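PDB 3T69: probable 2-dehydro-3-deoxygalactonokinase DgoK1 from Sinorhizobium meliloti, which probably phosphorylates 2-dehydro-3-deoxy-D-galactonate with ATP, yielding the 6-phosphate and ADP in the breakdown of galactose. Local coordinates for residues 169-174 with 246-251; 205-210 with 216-221. All blocks are in the same frame, centred on the assembly; numbering follows the deposited sequence.

Contact 1 of 2, residues 169-174 with 246-251; sequences FMTGEL and GLEIAG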
loop_
_atom_site.group_PDB
_atom_site.type_symbol
_atom_site.label_atom_id
_atom_site.label_comp_id
_atom_site.label_asym_id
_atom_site.label_seq_id
_atom_site.Cartn_x
_atom_site.Cartn_y
_atom_site.Cartn_z
ATOM N N PHE B 169 -0.936 10.588 6.698
ATOM C CA PHE B 169 -1.492 9.378 6.148
ATOM C C PHE B 169 -0.965 9.373 4.752
ATOM O O PHE B 169 -1.052 10.385 4.062
ATOM C CB PHE B 169 -3.005 9.456 6.142
ATOM C CG PHE B 169 -3.640 9.274 7.507
ATOM C CD1 PHE B 169 -3.998 8.026 7.957
ATOM C CD2 PHE B 169 -3.889 10.369 8.331
ATOM C CE1 PHE B 169 -4.585 7.853 9.204
ATOM C CE2 PHE B 169 -4.470 10.208 9.563
ATOM C CZ PHE B 169 -4.826 8.919 9.998
ATOM N N MET B 170 -0.380 8.269 4.312
ATOM C CA MET B 170 0.370 8.305 3.049
ATOM C C MET B 170 -0.491 7.876 1.865
ATOM O O MET B 170 -0.023 7.183 0.943
ATOM C CB MET B 170 1.728 7.568 3.134
ATOM C CG MET B 170 1.763 6.125 3.710
ATOM S SD MET B 170 3.469 5.486 3.842
ATOM C CE MET B 170 3.858 5.217 2.129
ATOM N N THR B 171 -1.744 8.349 1.872
ATOM C CA THR B 171 -2.761 7.867 0.937
ATOM C C THR B 171 -2.407 8.155 -0.512
ATOM O O THR B 171 -2.514 7.290 -1.353
ATOM C CB THR B 171 -4.216 8.344 1.329
ATOM O OG1 THR B 171 -4.279 9.732 1.232
ATOM C CG2 THR B 171 -4.552 8.022 2.806
ATOM N N GLY B 172 -1.937 9.345 -0.826
ATOM C CA GLY B 172 -1.577 9.602 -2.217
ATOM C C GLY B 172 -0.466 8.743 -2.796
ATOM O O GLY B 172 -0.565 8.282 -3.913
ATOM N N GLU B 173 0.619 8.565 -2.047
ATOM C CA GLU B 173 1.760 7.735 -2.466
ATOM C C GLU B 173 1.365 6.251 -2.552
ATOM O O GLU B 173 1.842 5.515 -3.449
ATOM C CB GLU B 173 2.965 7.933 -1.517
ATOM C CG GLU B 173 4.277 7.332 -2.019
ATOM C CD GLU B 173 5.503 7.657 -1.143
ATOM O OE1 GLU B 173 5.315 8.031 0.054
ATOM O OE2 GLU B 173 6.651 7.523 -1.653
ATOM N N LEU B 174 0.494 5.813 -1.643
ATOM C CA LEU B 174 -0.077 4.483 -1.733
ATOM C C LEU B 174 -0.940 4.359 -2.972
ATOM O O LEU B 174 -0.829 3.376 -3.701
ATOM C CB LEU B 174 -0.861 4.092 -0.479
ATOM C CG LEU B 174 -0.035 3.857 0.799
ATOM C CD1 LEU B 174 -0.876 3.571 2.027
ATOM C CD2 LEU B 174 1.030 2.754 0.604
ATOM N N GLY B 246 -11.102 6.237 2.364
ATOM C CA GLY B 246 -11.984 5.868 3.454
ATOM C C GLY B 246 -11.164 5.520 4.667
ATOM O O GLY B 246 -11.535 5.816 5.812
ATOM N N LEU B 247 -10.000 4.933 4.409
ATOM C CA LEU B 247 -9.111 4.460 5.496
ATOM C C LEU B 247 -8.479 5.604 6.242
ATOM O O LEU B 247 -8.532 5.659 7.491
ATOM C CB LEU B 247 -8.057 3.501 4.930
ATOM C CG LEU B 247 -6.962 2.960 5.810
ATOM C CD1 LEU B 247 -7.502 2.185 6.965
ATOM C CD2 LEU B 247 -6.202 2.056 4.958
ATOM N N GLU B 248 -7.912 6.540 5.487
ATOM C CA GLU B 248 -7.511 7.835 6.076
ATOM C C GLU B 248 -8.524 8.438 7.050
ATOM O O GLU B 248 -8.172 8.901 8.144
ATOM C CB GLU B 248 -7.321 8.863 4.997
ATOM C CG GLU B 248 -6.869 10.184 5.591
ATOM C CD GLU B 248 -6.330 11.132 4.542
ATOM O OE1 GLU B 248 -5.850 10.642 3.484
ATOM O OE2 GLU B 248 -6.402 12.372 4.787
ATOM N N ILE B 249 -9.796 8.446 6.661
ATOM C CA ILE B 249 -10.726 9.202 7.469
ATOM C C ILE B 249 -11.033 8.464 8.728
ATOM O O ILE B 249 -11.058 9.061 9.822
ATOM C CB ILE B 249 -11.984 9.526 6.722
ATOM C CG1 ILE B 249 -11.669 10.489 5.582
ATOM C CG2 ILE B 249 -13.043 10.068 7.700
ATOM C CD1 ILE B 249 -12.747 10.440 4.549
ATOM N N ALA B 250 -11.257 7.166 8.576
ATOM C CA ALA B 250 -11.309 6.271 9.733
ATOM C C ALA B 250 -10.236 6.623 10.712
ATOM O O ALA B 250 -10.521 6.813 11.863
ATOM C CB ALA B 250 -11.128 4.830 9.292
ATOM N N GLY B 251 -8.996 6.734 10.231
ATOM C CA GLY B 251 -7.873 7.019 11.098
ATOM C C GLY B 251 -7.889 8.430 11.666
ATOM O O GLY B 251 -7.714 8.637 12.893
#
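Thr171 and Glu248 make the one hydrogen bond between 169-174 and 246-251: Thr171 OG1 donates to Glu248 OE1 over 2.9 Å, and the two side chains cross at about a right angle. Glu248 CG stands anti to the backbone N (chi1 -178°) and the chain beyond it is extended, which carries the carboxylate out from helix 233-252 to the threonine. The group is gripped at both oxygens, since OE2 takes bonds from Trp155 NE1 and Ser153 OG while OE1 also meets Tyr274 OH; these bonds would hold the buried carboxylate in a fixed rotation and probably stabilise its charge. Strand 162-169 ends in Phe169, and with Met170 as N-cap the chain turns at once into helix 171-181, so the contact joins this strand-to-helix junction to helix 233-252. Apolar contact comes mainly from the Phe169 ring, with Thr171 CG2 against Glu248 CB at 3.6 Å. Glu248 CG lies over one face in a CH-pi contact, 4.3 Å from the centroid and 27° off the normal. The carboxylate, nearly parallel to the ring (4°), lies past its rim, so CG covers the face. Glu248 O lies over that same face, off centre, and Phe169 CZ approaches Gly251 C obliquely at 3.5 Å.

Contact 2 of 2, residues 205-210 with 216-221; sequences VSRTRE and TNLLFS
Leu218 forks between Arg207 and Thr208, each methyl meeting a different residue of helix 199-210, and no hydrogen bond links 205-210 to 216-221. Van der Waals packing therefore carries the contact. On one branch, Leu218 CD2 lies over a face of the Arg207 guanidinium, 3.8 Å above its plane and off centre; the nearest atom is Arg207 NE, 3.9 Å from CD2. The arginine chain is bent at chi3 as modelled, and a face of the guanidinium is turned to the methyl. On the other branch, Leu218 CD1 touches Thr208 OG1 at 3.7 Å and Thr208 CG2 at 4.1 Å, the two side chains running alongside in antiparallel sense.

Polar bonding is directed elsewhere. Arg207 NH2 is bonded to Arg120 O of the second subunit, so one guanidinium packs within its own chain and also reaches across the dimer. Thr208 OG1 bonds to Ala204 O, one turn back in its own helix, which satisfies the hydroxyl beside an apolar methyl.

The closest CA pair, Thr208 and Leu218, is 7.7 Å apart, and a short connection separates helix 199-210 from helix 215-228. Thr208 also touches Thr243 and Leu247, and Leu219 touches Leu240 and Thr243; the arrangement is a roughly antiparallel helical hairpin packed against helix 233-252, within an all-helical part of the chain at the subunit interface.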
loop_
_atom_site.group_PDB
_atom_site.type_symbol
_atom_site.label_atom_id
_atom_site.label_comp_id
_atom_site.label_asym_id
_atom_site.label_seq_id
_atom_site.Cartn_x
_atom_site.Cartn_y
_atom_site.Cartn_z
ATOM N N VAL B 205 -15.302 4.481 -0.043
ATOM C CA VAL B 205 -15.048 5.323 1.133
ATOM C C VAL B 205 -15.891 4.920 2.310
ATOM O O VAL B 205 -15.435 4.950 3.448
ATOM C CB VAL B 205 -15.318 6.847 0.839
ATOM C CG1 VAL B 205 -15.186 7.678 2.089
ATOM C CG2 VAL B 205 -14.415 7.369 -0.256
ATOM N N SER B 206 -17.133 4.565 2.066
ATOM C CA SER B 206 -17.973 4.205 3.191
ATOM C C SER B 206 -17.631 2.790 3.721
ATOM O O SER B 206 -17.425 2.609 4.922
ATOM C CB SER B 206 -19.463 4.366 2.832
ATOM O OG SER B 206 -19.732 5.694 2.358
ATOM N N ARG B 207 -17.531 1.787 2.854
ATOM C CA ARG B 207 -17.289 0.454 3.413
ATOM C C ARG B 207 -15.935 0.401 4.106
ATOM O O ARG B 207 -15.796 -0.245 5.153
ATOM C CB ARG B 207 -17.519 -0.716 2.429
ATOM C CG ARG B 207 -17.008 -0.522 0.997
ATOM C CD ARG B 207 -17.468 -1.678 0.123
ATOM N NE ARG B 207 -17.565 -2.946 0.876
ATOM C CZ ARG B 207 -17.737 -4.141 0.311
ATOM N NH1 ARG B 207 -17.800 -4.257 -1.013
ATOM N NH2 ARG B 207 -17.825 -5.227 1.059
ATOM N N THR B 208 -14.963 1.141 3.574
ATOM C CA THR B 208 -13.657 1.235 4.260
ATOM C C THR B 208 -13.664 2.079 5.554
ATOM O O THR B 208 -13.074 1.637 6.547
ATOM C CB THR B 208 -12.540 1.639 3.327
ATOM O OG1 THR B 208 -12.760 1.023 2.049
ATOM C CG2 THR B 208 -11.251 1.166 3.856
ATOM N N ARG B 209 -14.348 3.242 5.562
ATOM C CA ARG B 209 -14.438 4.080 6.772
ATOM C C ARG B 209 -15.140 3.309 7.901
ATOM O O ARG B 209 -14.756 3.408 9.075
ATOM C CB ARG B 209 -15.066 5.485 6.472
ATOM C CG ARG B 209 -15.292 6.455 7.681
ATOM C CD ARG B 209 -16.491 5.983 8.472
ATOM N NE ARG B 209 -17.130 6.953 9.334
ATOM C CZ ARG B 209 -16.700 7.323 10.541
ATOM N NH1 ARG B 209 -15.562 6.834 11.056
ATOM N NH2 ARG B 209 -17.417 8.230 11.231
ATOM N N GLU B 210 -16.136 2.514 7.517
ATOM C CA GLU B 210 -16.844 1.596 8.432
ATOM C C GLU B 210 -16.054 0.319 8.856
ATOM O O GLU B 210 -16.218 -0.168 9.983
ATOM C CB GLU B 210 -18.193 1.177 7.819
ATOM C CG GLU B 210 -19.200 2.347 7.544
ATOM C CD GLU B 210 -20.437 1.901 6.708
ATOM O OE1 GLU B 210 -20.520 0.715 6.270
ATOM O OE2 GLU B 210 -21.344 2.734 6.482
ATOM N N THR B 216 -6.982 -4.317 3.360
ATOM C CA THR B 216 -6.090 -5.020 2.409
ATOM C C THR B 216 -6.789 -6.217 1.752
ATOM O O THR B 216 -6.321 -6.780 0.754
ATOM C CB THR B 216 -4.784 -5.443 3.066
ATOM O OG1 THR B 216 -5.096 -6.219 4.222
ATOM C CG2 THR B 216 -3.947 -4.170 3.509
ATOM N N ASN B 217 -7.937 -6.578 2.308
ATOM C CA ASN B 217 -8.858 -7.429 1.609
ATOM C C ASN B 217 -9.630 -6.620 0.556
ATOM O O ASN B 217 -9.643 -6.969 -0.639
ATOM C CB ASN B 217 -9.798 -8.105 2.590
ATOM C CG ASN B 217 -10.982 -8.735 1.917
ATOM O OD1 ASN B 217 -10.852 -9.666 1.127
ATOM N ND2 ASN B 217 -12.138 -8.220 2.200
ATOM N N LEU B 218 -10.236 -5.516 1.006
ATOM C CA LEU B 218 -10.974 -4.606 0.081
ATOM C C LEU B 218 -10.149 -4.257 -1.141
ATOM O O LEU B 218 -10.654 -4.346 -2.263
ATOM C CB LEU B 218 -11.456 -3.348 0.788
ATOM C CG LEU B 218 -12.514 -3.685 1.870
ATOM C CD1 LEU B 218 -12.688 -2.592 2.950
ATOM C CD2 LEU B 218 -13.852 -4.079 1.248
ATOM N N LEU B 219 -8.866 -3.964 -0.936
ATOM C CA LEU B 219 -7.986 -3.681 -2.064
ATOM C C LEU B 219 -7.867 -4.873 -3.008
ATOM O O LEU B 219 -7.867 -4.701 -4.231
ATOM C CB LEU B 219 -6.605 -3.257 -1.587
ATOM C CG LEU B 219 -6.524 -1.933 -0.810
ATOM C CD1 LEU B 219 -5.177 -1.751 -0.127
ATOM C CD2 LEU B 219 -6.787 -0.783 -1.743
ATOM N N PHE B 220 -7.819 -6.092 -2.462
ATOM C CA PHE B 220 -7.706 -7.206 -3.351
ATOM C C PHE B 220 -8.959 -7.365 -4.193
ATOM O O PHE B 220 -8.878 -7.685 -5.374
ATOM C CB PHE B 220 -7.328 -8.506 -2.645
ATOM C CG PHE B 220 -7.144 -9.645 -3.605
ATOM C CD1 PHE B 220 -6.067 -9.660 -4.458
ATOM C CD2 PHE B 220 -8.109 -10.647 -3.718
ATOM C CE1 PHE B 220 -5.885 -10.697 -5.400
ATOM C CE2 PHE B 220 -7.936 -11.685 -4.619
ATOM C CZ PHE B 220 -6.813 -11.703 -5.479
ATOM N N SER B 221 -10.085 -7.040 -3.613
ATOM C CA SER B 221 -11.360 -7.143 -4.259
ATOM C C SER B 221 -11.480 -6.302 -5.498
ATOM O O SER B 221 -12.214 -6.635 -6.369
ATOM C CB SER B 221 -12.467 -6.856 -3.275
ATOM O OG SER B 221 -12.733 -8.017 -2.525
#

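Overall arrangement
All four touching residues of contact 1 are buried, whereas in contact 2 Arg207 is partly exposed; the centre of contact 1 lies about 14 Å and that of contact 2 about 25 Å from the centre of the chain. Contact 2 is nested in the largely helical excursion that contact 1 closes, and helix 233-252 joins them: Leu247 N lies 4.0 Å from Thr208 CG2. Their chemistry differs with place. Where strand 162-169 leaves the sheet, contact 1 combines a buried carboxylate network with aromatic packing, whereas contact 2 joins two helices by van der Waals packing of one leucine on an arginine and a threonine. The second subunit touches both, with its Thr216 packing on Phe169.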